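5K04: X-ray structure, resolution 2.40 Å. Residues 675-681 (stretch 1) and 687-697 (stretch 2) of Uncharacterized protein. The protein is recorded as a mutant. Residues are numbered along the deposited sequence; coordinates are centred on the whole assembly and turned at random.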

# COMPACT_ATOMS: atom_id res chain seq x y z
N ILE A 675 -12.08 21.90 -20.79
CA ILE A 675 -13.16 22.17 -19.85
C ILE A 675 -13.84 23.51 -20.16
O ILE A 675 -15.07 23.63 -20.07
CB ILE A 675 -12.61 22.11 -18.41
CG1 ILE A 675 -12.19 20.67 -18.09
CG2 ILE A 675 -13.60 22.62 -17.37
CD1 ILE A 675 -11.42 20.54 -16.78
N VAL A 676 -13.06 24.51 -20.57
CA VAL A 676 -13.65 25.76 -21.06
C VAL A 676 -14.65 25.47 -22.18
O VAL A 676 -15.76 26.00 -22.21
CB VAL A 676 -12.54 26.73 -21.54
CG1 VAL A 676 -13.13 27.83 -22.40
CG2 VAL A 676 -11.79 27.32 -20.35
N LYS A 677 -14.25 24.60 -23.13
CA LYS A 677 -15.13 24.30 -24.26
C LYS A 677 -16.35 23.51 -23.81
O LYS A 677 -17.46 23.74 -24.30
CB LYS A 677 -14.35 23.55 -25.34
CG LYS A 677 -13.27 24.42 -25.97
CD LYS A 677 -12.44 23.70 -27.02
CE LYS A 677 -11.49 24.68 -27.67
NZ LYS A 677 -10.65 24.04 -28.72
N LEU A 678 -16.17 22.57 -22.88
CA LEU A 678 -17.30 21.81 -22.37
C LEU A 678 -18.33 22.74 -21.73
O LEU A 678 -19.53 22.66 -22.02
CB LEU A 678 -16.80 20.74 -21.40
CG LEU A 678 -17.75 19.68 -20.83
CD1 LEU A 678 -16.95 18.52 -20.32
CD2 LEU A 678 -18.56 20.24 -19.70
N LEU A 679 -17.87 23.64 -20.86
CA LEU A 679 -18.78 24.55 -20.18
C LEU A 679 -19.41 25.55 -21.15
O LEU A 679 -20.58 25.92 -20.98
CB LEU A 679 -18.04 25.28 -19.06
CG LEU A 679 -17.68 24.35 -17.89
CD1 LEU A 679 -16.73 25.01 -16.93
CD2 LEU A 679 -18.96 23.92 -17.17
N ALA A 680 -18.66 25.99 -22.16
CA ALA A 680 -19.24 26.88 -23.16
C ALA A 680 -20.45 26.24 -23.84
O ALA A 680 -21.42 26.93 -24.16
CB ALA A 680 -18.18 27.25 -24.20
N LYS A 681 -20.40 24.93 -24.07
CA LYS A 681 -21.55 24.21 -24.60
C LYS A 681 -22.68 24.14 -23.58
O LYS A 681 -23.80 24.60 -23.83
CB LYS A 681 -21.14 22.80 -25.02
CG LYS A 681 -20.04 22.70 -26.07
CD LYS A 681 -19.58 21.25 -26.22
CE LYS A 681 -18.28 21.12 -27.01
NZ LYS A 681 -17.68 19.76 -26.86
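Stretch 2, residues 687-697: YMNQLVNLVKP

The contact brings two lysines together at one end: K677 NZ lies 4.5 Å from K696 NZ, a pairing of like charges in an interface that has no hydrogen bond between the two stretches. The remaining contacts are van der Waals packing, mostly between apolar side chains, and the lysine pair itself gives no attraction. The buried surface is modest, 375 Å² summed over both sides.

Stretch 1 is helical throughout, and stretch 2 is helical from Y687 through most of its length. The bond from V692 N to M688 O (2.8 Å) is typical of the regular part; near the end, K696 N reaches V692 O only weakly at 3.5 Å and also bonds to N693 O at 3.2 Å. The two helices run roughly antiparallel, with 150° between their N-to-C directions (signed crossing angle -150°) and axes 9.3 Å apart at closest approach. Accordingly, A680 lies across from M688 (CA to CA, 5.4 Å), whereas K677, earlier in stretch 1, lies across from V692, later in stretch 2 (CA to CA, 6.3 Å).

The backbones come near each other at A680, whose small side chain points toward stretch 2. Its CB packs 3.4 Å from V692 CG2, the shortest contact across the stretches, and 4.2 Å from M688 CB. M688, with all three chi angles in m, places its CE over the backbone of stretch 1, 3.9 Å from V676 O and 4.0 Å from A680 N; the same methyl lies 4.2 Å from L679 CB. One turn before A680, V676 sets CG1 4.2 Å from L691 CB and 4.3 Å from V692 CG2. K677, its chain extended beyond chi1, brings CE to 4.2 Å from V695 CG2, next to the amino group that approaches K696.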

# COMPACT_ATOMS: atom_id res chain seq x y z
N TYR A 687 -19.78 35.77 -22.80
CA TYR A 687 -18.43 35.79 -22.23
C TYR A 687 -17.74 34.42 -22.33
O TYR A 687 -16.51 34.37 -22.45
CB TYR A 687 -18.47 36.32 -20.79
CG TYR A 687 -19.53 35.70 -19.91
CD1 TYR A 687 -19.37 34.42 -19.40
CD2 TYR A 687 -20.68 36.41 -19.57
CE1 TYR A 687 -20.33 33.85 -18.59
CE2 TYR A 687 -21.65 35.85 -18.76
CZ TYR A 687 -21.47 34.56 -18.27
OH TYR A 687 -22.41 33.96 -17.47
N MET A 688 -18.50 33.32 -22.31
CA MET A 688 -17.88 32.02 -22.55
C MET A 688 -17.44 31.87 -24.01
O MET A 688 -16.36 31.32 -24.28
CB MET A 688 -18.82 30.88 -22.16
CG MET A 688 -19.07 30.77 -20.67
SD MET A 688 -17.58 30.67 -19.71
CE MET A 688 -17.02 29.14 -20.35
N ASN A 689 -18.26 32.34 -24.95
CA ASN A 689 -17.86 32.31 -26.35
C ASN A 689 -16.62 33.15 -26.59
O ASN A 689 -15.82 32.84 -27.47
CB ASN A 689 -19.00 32.79 -27.25
CG ASN A 689 -20.12 31.78 -27.33
OD1 ASN A 689 -19.89 30.57 -27.25
ND2 ASN A 689 -21.35 32.27 -27.49
N GLN A 690 -16.42 34.20 -25.79
CA GLN A 690 -15.21 34.99 -25.92
C GLN A 690 -14.00 34.25 -25.36
O GLN A 690 -12.89 34.35 -25.90
CB GLN A 690 -15.40 36.35 -25.25
CG GLN A 690 -14.18 37.26 -25.28
CD GLN A 690 -13.66 37.52 -26.68
OE1 GLN A 690 -14.38 37.36 -27.67
NE2 GLN A 690 -12.40 37.92 -26.76
N LEU A 691 -14.19 33.48 -24.27
CA LEU A 691 -13.10 32.65 -23.78
C LEU A 691 -12.76 31.55 -24.78
O LEU A 691 -11.58 31.25 -25.01
CB LEU A 691 -13.44 32.04 -22.42
CG LEU A 691 -13.80 33.00 -21.29
CD1 LEU A 691 -14.01 32.23 -19.97
CD2 LEU A 691 -12.73 34.07 -21.16
N VAL A 692 -13.78 30.94 -25.40
CA VAL A 692 -13.53 29.99 -26.47
C VAL A 692 -12.73 30.65 -27.58
O VAL A 692 -11.80 30.06 -28.15
CB VAL A 692 -14.85 29.39 -26.99
CG1 VAL A 692 -14.63 28.60 -28.28
CG2 VAL A 692 -15.48 28.50 -25.93
N ASN A 693 -13.05 31.92 -27.88
CA ASN A 693 -12.32 32.65 -28.91
C ASN A 693 -10.88 32.93 -28.47
O ASN A 693 -9.95 32.84 -29.28
CB ASN A 693 -13.03 33.96 -29.24
CG ASN A 693 -14.19 33.76 -30.20
OD1 ASN A 693 -14.21 32.83 -31.01
ND2 ASN A 693 -15.18 34.66 -30.11
N LEU A 694 -10.69 33.28 -27.20
CA LEU A 694 -9.37 33.64 -26.71
C LEU A 694 -8.41 32.46 -26.74
O LEU A 694 -7.20 32.65 -26.96
CB LEU A 694 -9.47 34.19 -25.29
CG LEU A 694 -9.91 35.65 -25.14
CD1 LEU A 694 -9.89 36.05 -23.67
CD2 LEU A 694 -8.98 36.53 -25.93
N VAL A 695 -8.91 31.24 -26.50
CA VAL A 695 -8.04 30.07 -26.47
C VAL A 695 -7.69 29.56 -27.85
O VAL A 695 -6.74 28.78 -27.99
CB VAL A 695 -8.67 28.93 -25.65
CG1 VAL A 695 -9.03 29.41 -24.23
CG2 VAL A 695 -9.88 28.36 -26.35
N LYS A 696 -8.42 30.00 -28.89
CA LYS A 696 -8.19 29.56 -30.26
C LYS A 696 -6.74 29.67 -30.74
O LYS A 696 -6.25 28.70 -31.35
CB LYS A 696 -9.13 30.34 -31.20
CG LYS A 696 -10.42 29.60 -31.52
CD LYS A 696 -10.10 28.19 -32.00
CE LYS A 696 -11.36 27.38 -32.32
NZ LYS A 696 -11.03 25.99 -32.74
N PRO A 697 -6.01 30.77 -30.52
CA PRO A 697 -4.65 30.86 -31.08
C PRO A 697 -3.55 30.22 -30.24
O PRO A 697 -2.38 30.29 -30.63
CB PRO A 697 -4.43 32.38 -31.19
CG PRO A 697 -5.21 32.92 -30.05
CD PRO A 697 -6.43 32.05 -29.93